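Local atomic coordinates of succinate dehydrogenase subunit A (Mycolicibacterium smegmatis, PDB entry 7D6V), a protein that probably oxidises succinate to fumarate with a bound FAD and passes the electrons to the iron-sulfur subunit, on the way to quinone. Residues A[8-13]-A[31-36]; A[14-19]-A[36-41]; A[387-392]-A[421-426]. One frame throughout, in Å; residues are numbered along the deposited sequence.

Contact 1. Residues A[8-13]-A[31-36]; sequences SYDVVV and GLRVAV
Y9 is sandwiched between R33 and A35. The guanidinium of R33 lies flat on one face of the Y9 ring, with centres 4.4 Å apart and planes at 19°. A35 CB comes over the opposite face, 3.8 Å from the centroid of the Y9 ring, as a CH-pi contact. A bend in the middle of the R33 chain (chi3 57°) swings the guanidinium back over the ring. From there its NH2 gives a weak hydrogen bond to S8 O, and its NE gives another weak one to A164 O.

D10 ties the start of the pair. D10 OD2 accepts R33 N at 3.2 Å, in an almost straight bond on the anti side of the carboxylate. OD1 turns to a salt bridge with R453. L32 CD2 lies alongside the D10 side chain, 3.6 Å from D10 CB. R33 O receives D10 N, and more weakly V11 N.

Regular parallel pairing follows. A35 N bonds to V11 O at 3.1 Å, and V13 N to A35 O at 3.0 Å. V11 CG1 stands between its own backbone N and carbonyl carbon (chi1 63°). This places V11 CG1 against both methyls of V34, 3.7 Å from V34 CG2. V13, V34 and V36 all reach V24 of helix 18-30 on this face, while V11 and L32 meet helix 427-448. V12 and A35 occupy the other face.

The two strands and helix 18-30 form the first beta-alpha-beta unit of a Rossmann-type FAD-binding domain.

Contact 2. Residues A[14-19]-A[36-41]; sequences IGAGGA and VVTKSL. With FAD (flavin-adenine dinucleotide), chain D.
The dinucleotide-binding turn of the FAD pocket lies here, where I14 pairs with V37 and A16 meets V36 and T38. G15 and G17 fit the first two glycines of a Rossmann-type GxGxxG pattern. The turn runs from the end of strand 11-14 into helix 18-30, with G17 at the N-cap.

Protein contacts are few. G15 N points to V37 O in a weak, doubtful hydrogen bond. A16 CB packs 4.0 Å from V36 CG1 and also abuts T38 OG1. T38 has OG1 anti to its carbonyl carbon (chi1 -60°). That leaves T38 CG2 on the ribose side, 3.6 Å from FAD O3B.

The ribose is held by backbone amides from both segments. A16 N donates to FAD O3B at 3.2 Å. K39 N donates weakly to FAD O2B. S40 OG lies near the same O2B but is hydrogen-bonded to E224, which also bonds FAD.

Aliphatic groups of both segments touch the adenine. I14 CG2 approaches FAD C2A to 3.5 Å, and V37 CG1 reaches the same carbon. The bent K39 chain brings K39 CE to 3.4 Å from FAD C5A, while NZ makes a salt bridge with D228.

The glycine backbones of G15 and G17 pass beside the ribose ring oxygen and FAD O1A, where a side chain would collide with the cofactor. At the helix start, A19 N bonds weakly to FAD O1P at 3.4 Å.

In these segments the hydrogen bonds to FAD come from main-chain N-H groups, A16 N giving the firm one and K39 N and A19 N weak ones. The amides at the start of helix 18-30 face the pyrophosphate, where the helix dipole would probably help offset its negative charge.

Contact 3. Residues A[387-392]-A[421-426]; sequences CHYVMG and SNRLGG. With FAD (flavin-adenine dinucleotide), chain D.
R423 lays its side chain over one face of the Y389 ring. The methylene R423 CD is the touching atom, 3.4 Å from Y389 CD1, and makes a CH-pi contact. The guanidinium follows as a cation-pi partner: R423 CZ is 4.9 Å from the centroid of the Y389 ring. Its plane is tilted 40° from the ring, so this is not a flat stack. CG of R423 lies between the backbone N and the carbonyl carbon (chi1 65°), and the chain bends at chi3, which carries the guanidinium past the tyrosine to the flavin.

There R423 NH2 comes within 2.9 Å of FAD O2, near the guanidinium plane, and close to N1 as well. G426 N gives a weak hydrogen bond to the same O2. Y389 turns a ring edge to the ribityl chain, with CE2 beside O3'. H388 comes edge-on to the dimethylbenzene end of the flavin, H388 CE1 3.5 Å from FAD C7.

M391 backs this layer. Bends at chi2 and chi3 bring M391 CE against the S421 carbonyl and 3.7 Å from N422 CA, while SD stands at the edge of the Y389 ring.

Farther out, S428 OG is hydrogen-bonded to R423 NH2, and S220 OG to H388 ND1. H388 and Y389 both pair with Q247 in a classic beta bulge, which brings both side chains to the cofactor side. G426 is the N-cap of helix 427-448.

A guanidinium and a helix start therefore converge on the N1-C2=O2 edge of the flavin. Such a setting would be expected to stabilise negative charge there when the flavin is reduced.

In the fold
Contacts 1 and 2 are successive parts of one beta-alpha-beta unit. They share V36 and strand 34-37, and are joined by a probable hydrogen bond, V13 O to V37 N at 3.0 Å. Contact 1 is mostly buried sheet core, but its polar end reaches S8 at the surface, and it makes no contact with the cofactor. Contacts 2 and 3 are buried and both touch FAD. Their centres are about 21 Å apart, because they serve opposite ends of the extended molecule. Contact 2 bonds the ribose, and weakly the pyrophosphate, through backbone amides, with side chains on the adenine. Contact 3 joins a different sheet to a loop and meets the flavin end mainly with side chains, aided by one weak backbone bond.

Contact 1. Residues A[8-13]-A[31-36]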
loop_
_atom_site.group_PDB
_atom_site.type_symbol
_atom_site.label_atom_id
_atom_site.label_comp_id
_atom_site.label_asym_id
_atom_site.label_seq_id
_atom_site.Cartn_x
_atom_site.Cartn_y
_atom_site.Cartn_z
ATOM N N SER A 8 -7.403 -30.908 8.929
ATOM C CA SER A 8 -6.285 -31.833 8.802
ATOM C C SER A 8 -5.448 -31.433 7.597
ATOM O O SER A 8 -5.969 -31.335 6.482
ATOM C CB SER A 8 -6.780 -33.271 8.662
ATOM O OG SER A 8 -5.705 -34.188 8.729
ATOM N N TYR A 9 -4.156 -31.203 7.822
ATOM C CA TYR A 9 -3.240 -30.785 6.772
ATOM C C TYR A 9 -1.891 -31.455 6.987
ATOM O O TYR A 9 -1.662 -32.132 7.989
ATOM C CB TYR A 9 -3.086 -29.262 6.735
ATOM C CG TYR A 9 -4.297 -28.551 6.189
ATOM C CD1 TYR A 9 -4.452 -28.353 4.827
ATOM C CD2 TYR A 9 -5.295 -28.092 7.035
ATOM C CE1 TYR A 9 -5.559 -27.710 4.325
ATOM C CE2 TYR A 9 -6.405 -27.451 6.542
ATOM C CZ TYR A 9 -6.534 -27.262 5.187
ATOM O OH TYR A 9 -7.642 -26.621 4.691
ATOM N N ASP A 10 -0.998 -31.271 6.017
ATOM C CA ASP A 10 0.364 -31.781 6.127
ATOM C C ASP A 10 1.287 -30.798 6.833
ATOM O O ASP A 10 2.142 -31.209 7.622
ATOM C CB ASP A 10 0.924 -32.102 4.741
ATOM C CG ASP A 10 0.302 -33.338 4.131
ATOM O OD1 ASP A 10 0.076 -34.319 4.867
ATOM O OD2 ASP A 10 0.041 -33.330 2.911
ATOM N N VAL A 11 1.137 -29.507 6.556
ATOM C CA VAL A 11 1.949 -28.470 7.170
ATOM C C VAL A 11 1.076 -27.243 7.379
ATOM O O VAL A 11 0.182 -26.950 6.582
ATOM C CB VAL A 11 3.199 -28.140 6.315
ATOM C CG1 VAL A 11 2.796 -27.591 4.961
ATOM C CG2 VAL A 11 4.121 -27.173 7.039
ATOM N N VAL A 12 1.317 -26.541 8.483
ATOM C CA VAL A 12 0.652 -25.281 8.780
ATOM C C VAL A 12 1.711 -24.193 8.854
ATOM O O VAL A 12 2.672 -24.307 9.621
ATOM C CB VAL A 12 -0.154 -25.354 10.090
ATOM C CG1 VAL A 12 -0.723 -23.992 10.438
ATOM C CG2 VAL A 12 -1.272 -26.365 9.966
ATOM N N VAL A 13 1.540 -23.147 8.053
ATOM C CA VAL A 13 2.418 -21.985 8.073
ATOM C C VAL A 13 1.680 -20.865 8.788
ATOM O O VAL A 13 0.625 -20.415 8.328
ATOM C CB VAL A 13 2.834 -21.570 6.653
ATOM C CG1 VAL A 13 3.748 -20.364 6.702
ATOM C CG2 VAL A 13 3.522 -22.722 5.951
ATOM N N GLY A 31 4.487 -30.888 -3.016
ATOM C CA GLY A 31 3.288 -31.698 -3.039
ATOM C C GLY A 31 2.807 -31.965 -1.633
ATOM O O GLY A 31 3.227 -32.935 -1.000
ATOM N N LEU A 32 1.877 -31.143 -1.162
ATOM C CA LEU A 32 1.481 -31.111 0.237
ATOM C C LEU A 32 0.190 -30.325 0.342
ATOM O O LEU A 32 -0.076 -29.439 -0.473
ATOM C CB LEU A 32 2.551 -30.461 1.125
ATOM C CG LEU A 32 3.794 -31.222 1.581
ATOM C CD1 LEU A 32 4.557 -30.404 2.605
ATOM C CD2 LEU A 32 3.415 -32.559 2.161
ATOM N N ARG A 33 -0.603 -30.655 1.353
ATOM C CA ARG A 33 -1.744 -29.836 1.730
ATOM C C ARG A 33 -1.283 -28.828 2.772
ATOM O O ARG A 33 -0.866 -29.212 3.868
ATOM C CB ARG A 33 -2.882 -30.698 2.269
ATOM C CG ARG A 33 -3.264 -31.847 1.365
ATOM C CD ARG A 33 -4.616 -32.402 1.753
ATOM N NE ARG A 33 -5.653 -31.376 1.714
ATOM C CZ ARG A 33 -6.405 -31.032 2.753
ATOM N NH1 ARG A 33 -7.328 -30.090 2.622
ATOM N NH2 ARG A 33 -6.238 -31.631 3.923
ATOM N N VAL A 34 -1.359 -27.547 2.431
ATOM C CA VAL A 34 -0.801 -26.472 3.242
ATOM C C VAL A 34 -1.935 -25.578 3.717
ATOM O O VAL A 34 -2.795 -25.181 2.924
ATOM C CB VAL A 34 0.238 -25.654 2.457
ATOM C CG1 VAL A 34 0.990 -24.718 3.383
ATOM C CG2 VAL A 34 1.200 -26.574 1.739
ATOM N N ALA A 35 -1.933 -25.265 5.008
ATOM C CA ALA A 35 -2.845 -24.295 5.594
ATOM C C ALA A 35 -2.066 -23.030 5.920
ATOM O O ALA A 35 -0.985 -23.099 6.510
ATOM C CB ALA A 35 -3.509 -24.854 6.853
ATOM N N VAL A 36 -2.606 -21.884 5.526
ATOM C CA VAL A 36 -1.965 -20.592 5.746
ATOM C C VAL A 36 -2.806 -19.850 6.771
ATOM O O VAL A 36 -3.970 -19.524 6.510
ATOM C CB VAL A 36 -1.852 -19.784 4.448
ATOM C CG1 VAL A 36 -1.267 -18.410 4.723
ATOM C CG2 VAL A 36 -1.062 -20.532 3.413
#

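Contact 2. Residues A[14-19]-A[36-41]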
loop_
_atom_site.group_PDB
_atom_site.type_symbol
_atom_site.label_atom_id
_atom_site.label_comp_id
_atom_site.label_asym_id
_atom_site.label_seq_id
_atom_site.Cartn_x
_atom_site.Cartn_y
_atom_site.Cartn_z
ATOM N N ILE A 14 2.229 -20.413 9.910
ATOM C CA ILE A 14 1.539 -19.481 10.797
ATOM C C ILE A 14 2.027 -18.080 10.440
ATOM O O ILE A 14 2.899 -17.516 11.090
ATOM C CB ILE A 14 1.778 -19.821 12.266
ATOM C CG1 ILE A 14 1.430 -21.285 12.533
ATOM C CG2 ILE A 14 0.955 -18.922 13.166
ATOM C CD1 ILE A 14 1.616 -21.701 13.966
ATOM N N GLY A 15 1.413 -17.482 9.429
ATOM C CA GLY A 15 1.825 -16.155 9.025
ATOM C C GLY A 15 2.040 -16.030 7.536
ATOM O O GLY A 15 2.670 -16.892 6.921
ATOM N N ALA A 16 1.524 -14.959 6.941
ATOM C CA ALA A 16 1.644 -14.742 5.504
ATOM C C ALA A 16 2.397 -13.439 5.279
ATOM O O ALA A 16 1.805 -12.393 5.017
ATOM C CB ALA A 16 0.277 -14.718 4.849
ATOM N N GLY A 17 3.718 -13.526 5.347
ATOM C CA GLY A 17 4.595 -12.458 4.928
ATOM C C GLY A 17 5.463 -13.008 3.823
ATOM O O GLY A 17 5.089 -14.002 3.195
ATOM N N GLY A 18 6.626 -12.406 3.583
ATOM C CA GLY A 18 7.514 -12.958 2.576
ATOM C C GLY A 18 7.929 -14.381 2.900
ATOM O O GLY A 18 7.799 -15.285 2.067
ATOM N N ALA A 19 8.387 -14.603 4.133
ATOM C CA ALA A 19 8.868 -15.923 4.525
ATOM C C ALA A 19 7.748 -16.952 4.484
ATOM O O ALA A 19 7.905 -18.038 3.915
ATOM C CB ALA A 19 9.491 -15.855 5.917
ATOM N N VAL A 36 -2.606 -21.884 5.526
ATOM C CA VAL A 36 -1.965 -20.592 5.746
ATOM C C VAL A 36 -2.806 -19.850 6.771
ATOM O O VAL A 36 -3.970 -19.524 6.510
ATOM C CB VAL A 36 -1.852 -19.784 4.448
ATOM C CG1 VAL A 36 -1.267 -18.410 4.723
ATOM C CG2 VAL A 36 -1.062 -20.532 3.413
ATOM N N VAL A 37 -2.225 -19.568 7.931
ATOM C CA VAL A 37 -2.917 -18.887 9.018
ATOM C C VAL A 37 -2.303 -17.506 9.181
ATOM O O VAL A 37 -1.083 -17.376 9.318
ATOM C CB VAL A 37 -2.839 -19.691 10.326
ATOM C CG1 VAL A 37 -3.574 -18.966 11.436
ATOM C CG2 VAL A 37 -3.416 -21.077 10.119
ATOM N N THR A 38 -3.147 -16.480 9.156
ATOM C CA THR A 38 -2.699 -15.098 9.217
ATOM C C THR A 38 -3.527 -14.358 10.254
ATOM O O THR A 38 -4.747 -14.520 10.313
ATOM C CB THR A 38 -2.838 -14.410 7.853
ATOM O OG1 THR A 38 -2.051 -15.109 6.886
ATOM C CG2 THR A 38 -2.339 -12.982 7.927
ATOM N N LYS A 39 -2.863 -13.539 11.066
ATOM C CA LYS A 39 -3.574 -12.773 12.079
ATOM C C LYS A 39 -4.303 -11.578 11.477
ATOM O O LYS A 39 -5.314 -11.131 12.027
ATOM C CB LYS A 39 -2.597 -12.313 13.158
ATOM C CG LYS A 39 -3.143 -12.376 14.560
ATOM C CD LYS A 39 -2.356 -11.471 15.479
ATOM C CE LYS A 39 -1.154 -12.176 16.051
ATOM N NZ LYS A 39 -0.365 -11.283 16.935
ATOM N N SER A 40 -3.818 -11.063 10.353
ATOM C CA SER A 40 -4.406 -9.944 9.638
ATOM C C SER A 40 -5.078 -10.448 8.362
ATOM O O SER A 40 -5.218 -11.653 8.142
ATOM C CB SER A 40 -3.337 -8.889 9.349
ATOM O OG SER A 40 -2.233 -9.450 8.663
ATOM N N LEU A 41 -5.525 -9.515 7.528
ATOM C CA LEU A 41 -6.075 -9.883 6.234
ATOM C C LEU A 41 -4.965 -10.372 5.306
ATOM O O LEU A 41 -3.779 -10.106 5.513
ATOM C CB LEU A 41 -6.807 -8.698 5.601
ATOM C CG LEU A 41 -8.157 -8.293 6.198
ATOM C CD1 LEU A 41 -8.691 -7.042 5.523
ATOM C CD2 LEU A 41 -9.158 -9.415 6.088
HETATM P PA FAD D . 5.771 -10.387 8.438
HETATM O O1A FAD D . 5.409 -10.499 7.004
HETATM O O2A FAD D . 6.094 -9.059 9.005
HETATM O O5B FAD D . 4.531 -10.943 9.276
HETATM C C5B FAD D . 4.474 -12.244 9.832
HETATM C C4B FAD D . 3.087 -12.829 9.632
HETATM O O4B FAD D . 2.761 -13.706 10.706
HETATM C C3B FAD D . 1.979 -11.805 9.600
HETATM O O3B FAD D . 1.106 -12.165 8.540
HETATM C C2B FAD D . 1.244 -11.997 10.901
HETATM O O2B FAD D . -0.136 -11.669 10.808
HETATM C C1B FAD D . 1.431 -13.466 11.139
HETATM N N9A FAD D . 1.277 -13.800 12.563
HETATM C C8A FAD D . 1.977 -13.295 13.579
HETATM N N7A FAD D . 1.575 -13.829 14.746
HETATM C C5A FAD D . 0.592 -14.693 14.478
HETATM C C6A FAD D . -0.276 -15.598 15.246
HETATM N N6A FAD D . -0.178 -15.694 16.581
HETATM N N1A FAD D . -1.173 -16.325 14.571
HETATM C C2A FAD D . -1.292 -16.258 13.243
HETATM N N3A FAD D . -0.540 -15.461 12.487
HETATM C C4A FAD D . 0.401 -14.671 13.036
HETATM N N1 FAD D . 13.862 -4.769 5.757
HETATM C C2 FAD D . 14.610 -4.510 4.666
HETATM O O2 FAD D . 15.401 -5.374 4.276
HETATM N N3 FAD D . 14.542 -3.366 3.985
HETATM C C4 FAD D . 13.723 -2.386 4.344
HETATM O O4 FAD D . 13.676 -1.333 3.695
HETATM C C4X FAD D . 12.867 -2.576 5.526
HETATM N N5 FAD D . 12.015 -1.626 5.941
HETATM C C5X FAD D . 11.246 -1.834 7.020
HETATM C C6 FAD D . 10.370 -0.844 7.433
HETATM C C7 FAD D . 9.577 -1.047 8.546
HETATM C C7M FAD D . 8.626 0.018 9.005
HETATM C C8 FAD D . 9.663 -2.319 9.291
HETATM C C8M FAD D . 8.802 -2.539 10.499
HETATM C C9 FAD D . 10.533 -3.313 8.883
HETATM C C9A FAD D . 11.327 -3.109 7.773
HETATM N N10 FAD D . 12.209 -4.111 7.359
HETATM C C10 FAD D . 12.991 -3.864 6.228
HETATM C "C1'" FAD D . 12.298 -5.380 8.072
HETATM C "C2'" FAD D . 11.565 -6.457 7.280
HETATM O "O2'" FAD D . 10.408 -5.906 6.656
HETATM C "C3'" FAD D . 11.087 -7.598 8.159
HETATM O "O3'" FAD D . 12.223 -8.267 8.690
HETATM C "C4'" FAD D . 10.272 -8.593 7.350
HETATM O "O4'" FAD D . 9.124 -7.949 6.816
HETATM C "C5'" FAD D . 9.805 -9.772 8.180
HETATM O "O5'" FAD D . 8.891 -10.514 7.387
HETATM P P FAD D . 8.196 -11.856 7.893
HETATM O O1P FAD D . 7.642 -12.539 6.693
HETATM O O2P FAD D . 9.136 -12.605 8.768
HETATM O O3P FAD D . 6.983 -11.362 8.827
#

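Contact 3. Residues A[387-392]-A[421-426]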
loop_
_atom_site.group_PDB
_atom_site.type_symbol
_atom_site.label_atom_id
_atom_site.label_comp_id
_atom_site.label_asym_id
_atom_site.label_seq_id
_atom_site.Cartn_x
_atom_site.Cartn_y
_atom_site.Cartn_z
ATOM N N CYS A 387 12.438 1.356 18.402
ATOM C CA CYS A 387 12.712 -0.051 18.137
ATOM C C CYS A 387 12.278 -0.412 16.722
ATOM O O CYS A 387 11.151 -0.110 16.319
ATOM C CB CYS A 387 11.985 -0.926 19.157
ATOM S SG CYS A 387 12.220 -2.700 18.956
ATOM N N HIS A 388 13.167 -1.051 15.962
ATOM C CA HIS A 388 12.898 -1.353 14.564
ATOM C C HIS A 388 12.887 -2.842 14.259
ATOM O O HIS A 388 11.916 -3.346 13.685
ATOM C CB HIS A 388 13.937 -0.649 13.679
ATOM C CG HIS A 388 13.658 -0.757 12.214
ATOM N ND1 HIS A 388 12.473 -0.341 11.650
ATOM C CD2 HIS A 388 14.412 -1.234 11.196
ATOM C CE1 HIS A 388 12.507 -0.556 10.349
ATOM N NE2 HIS A 388 13.673 -1.099 10.048
ATOM N N TYR A 389 13.940 -3.566 14.630
ATOM C CA TYR A 389 14.129 -4.941 14.201
ATOM C C TYR A 389 14.754 -5.735 15.335
ATOM O O TYR A 389 15.500 -5.191 16.150
ATOM C CB TYR A 389 15.022 -5.003 12.952
ATOM C CG TYR A 389 15.129 -6.361 12.295
ATOM C CD1 TYR A 389 16.146 -7.241 12.632
ATOM C CD2 TYR A 389 14.232 -6.745 11.313
ATOM C CE1 TYR A 389 16.252 -8.471 12.024
ATOM C CE2 TYR A 389 14.330 -7.973 10.703
ATOM C CZ TYR A 389 15.340 -8.833 11.063
ATOM O OH TYR A 389 15.441 -10.059 10.452
ATOM N N VAL A 390 14.446 -7.026 15.385
ATOM C CA VAL A 390 15.048 -7.936 16.351
ATOM C C VAL A 390 15.869 -8.964 15.582
ATOM O O VAL A 390 15.345 -9.666 14.711
ATOM C CB VAL A 390 13.994 -8.597 17.260
ATOM C CG1 VAL A 390 12.945 -9.359 16.458
ATOM C CG2 VAL A 390 14.666 -9.507 18.271
ATOM N N MET A 391 17.164 -9.023 15.882
ATOM C CA MET A 391 18.063 -9.961 15.223
ATOM C C MET A 391 18.036 -11.343 15.854
ATOM O O MET A 391 18.575 -12.284 15.266
ATOM C CB MET A 391 19.490 -9.411 15.236
ATOM C CG MET A 391 19.737 -8.321 14.212
ATOM S SD MET A 391 19.080 -6.730 14.742
ATOM C CE MET A 391 20.488 -6.033 15.583
ATOM N N GLY A 392 17.429 -11.486 17.029
ATOM C CA GLY A 392 17.280 -12.780 17.655
ATOM C C GLY A 392 16.028 -13.499 17.199
ATOM O O GLY A 392 15.219 -12.986 16.428
ATOM N N SER A 421 24.861 -9.441 15.237
ATOM C CA SER A 421 24.671 -8.283 16.091
ATOM C C SER A 421 23.992 -7.125 15.389
ATOM O O SER A 421 23.591 -6.170 16.060
ATOM C CB SER A 421 26.019 -7.800 16.639
ATOM O OG SER A 421 26.557 -8.756 17.523
ATOM N N ASN A 422 23.861 -7.178 14.069
ATOM C CA ASN A 422 23.367 -6.060 13.286
ATOM C C ASN A 422 23.041 -6.563 11.892
ATOM O O ASN A 422 23.757 -7.405 11.350
ATOM C CB ASN A 422 24.401 -4.929 13.221
ATOM C CG ASN A 422 23.827 -3.650 12.656
ATOM O OD1 ASN A 422 22.788 -3.170 13.105
ATOM N ND2 ASN A 422 24.506 -3.088 11.667
ATOM N N ARG A 423 21.955 -6.056 11.332
ATOM C CA ARG A 423 21.507 -6.412 9.998
ATOM C C ARG A 423 21.908 -5.354 8.978
ATOM O O ARG A 423 21.922 -4.154 9.264
ATOM C CB ARG A 423 19.992 -6.597 9.982
ATOM C CG ARG A 423 19.267 -5.310 10.283
ATOM C CD ARG A 423 17.779 -5.468 10.302
ATOM N NE ARG A 423 17.284 -5.785 8.977
ATOM C CZ ARG A 423 17.017 -4.861 8.063
ATOM N NH1 ARG A 423 17.188 -3.578 8.346
ATOM N NH2 ARG A 423 16.577 -5.221 6.873
ATOM N N LEU A 424 22.260 -5.822 7.786
ATOM C CA LEU A 424 22.413 -4.944 6.638
ATOM C C LEU A 424 21.043 -4.609 6.071
ATOM O O LEU A 424 20.144 -5.451 6.055
ATOM C CB LEU A 424 23.268 -5.604 5.557
ATOM C CG LEU A 424 24.790 -5.495 5.605
ATOM C CD1 LEU A 424 25.326 -6.132 6.853
ATOM C CD2 LEU A 424 25.393 -6.160 4.388
ATOM N N GLY A 425 20.882 -3.373 5.620
ATOM C CA GLY A 425 19.664 -3.016 4.928
ATOM C C GLY A 425 19.542 -3.779 3.629
ATOM O O GLY A 425 20.497 -3.848 2.853
ATOM N N GLY A 426 18.372 -4.360 3.379
ATOM C CA GLY A 426 18.135 -5.167 2.209
ATOM C C GLY A 426 18.303 -6.654 2.431
ATOM O O GLY A 426 17.775 -7.449 1.645
HETATM P PA FAD D . 5.771 -10.387 8.438
HETATM O O1A FAD D . 5.409 -10.499 7.004
HETATM O O2A FAD D . 6.094 -9.059 9.005
HETATM O O5B FAD D . 4.531 -10.943 9.276
HETATM C C5B FAD D . 4.474 -12.244 9.832
HETATM C C4B FAD D . 3.087 -12.829 9.632
HETATM O O4B FAD D . 2.761 -13.706 10.706
HETATM C C3B FAD D . 1.979 -11.805 9.600
HETATM O O3B FAD D . 1.106 -12.165 8.540
HETATM C C2B FAD D . 1.244 -11.997 10.901
HETATM O O2B FAD D . -0.136 -11.669 10.808
HETATM C C1B FAD D . 1.431 -13.466 11.139
HETATM N N9A FAD D . 1.277 -13.800 12.563
HETATM C C8A FAD D . 1.977 -13.295 13.579
HETATM N N7A FAD D . 1.575 -13.829 14.746
HETATM C C5A FAD D . 0.592 -14.693 14.478
HETATM C C6A FAD D . -0.276 -15.598 15.246
HETATM N N6A FAD D . -0.178 -15.694 16.581
HETATM N N1A FAD D . -1.173 -16.325 14.571
HETATM C C2A FAD D . -1.292 -16.258 13.243
HETATM N N3A FAD D . -0.540 -15.461 12.487
HETATM C C4A FAD D . 0.401 -14.671 13.036
HETATM N N1 FAD D . 13.862 -4.769 5.757
HETATM C C2 FAD D . 14.610 -4.510 4.666
HETATM O O2 FAD D . 15.401 -5.374 4.276
HETATM N N3 FAD D . 14.542 -3.366 3.985
HETATM C C4 FAD D . 13.723 -2.386 4.344
HETATM O O4 FAD D . 13.676 -1.333 3.695
HETATM C C4X FAD D . 12.867 -2.576 5.526
HETATM N N5 FAD D . 12.015 -1.626 5.941
HETATM C C5X FAD D . 11.246 -1.834 7.020
HETATM C C6 FAD D . 10.370 -0.844 7.433
HETATM C C7 FAD D . 9.577 -1.047 8.546
HETATM C C7M FAD D . 8.626 0.018 9.005
HETATM C C8 FAD D . 9.663 -2.319 9.291
HETATM C C8M FAD D . 8.802 -2.539 10.499
HETATM C C9 FAD D . 10.533 -3.313 8.883
HETATM C C9A FAD D . 11.327 -3.109 7.773
HETATM N N10 FAD D . 12.209 -4.111 7.359
HETATM C C10 FAD D . 12.991 -3.864 6.228
HETATM C "C1'" FAD D . 12.298 -5.380 8.072
HETATM C "C2'" FAD D . 11.565 -6.457 7.280
HETATM O "O2'" FAD D . 10.408 -5.906 6.656
HETATM C "C3'" FAD D . 11.087 -7.598 8.159
HETATM O "O3'" FAD D . 12.223 -8.267 8.690
HETATM C "C4'" FAD D . 10.272 -8.593 7.350
HETATM O "O4'" FAD D . 9.124 -7.949 6.816
HETATM C "C5'" FAD D . 9.805 -9.772 8.180
HETATM O "O5'" FAD D . 8.891 -10.514 7.387
HETATM P P FAD D . 8.196 -11.856 7.893
HETATM O O1P FAD D . 7.642 -12.539 6.693
HETATM O O2P FAD D . 9.136 -12.605 8.768
HETATM O O3P FAD D . 6.983 -11.362 8.827
#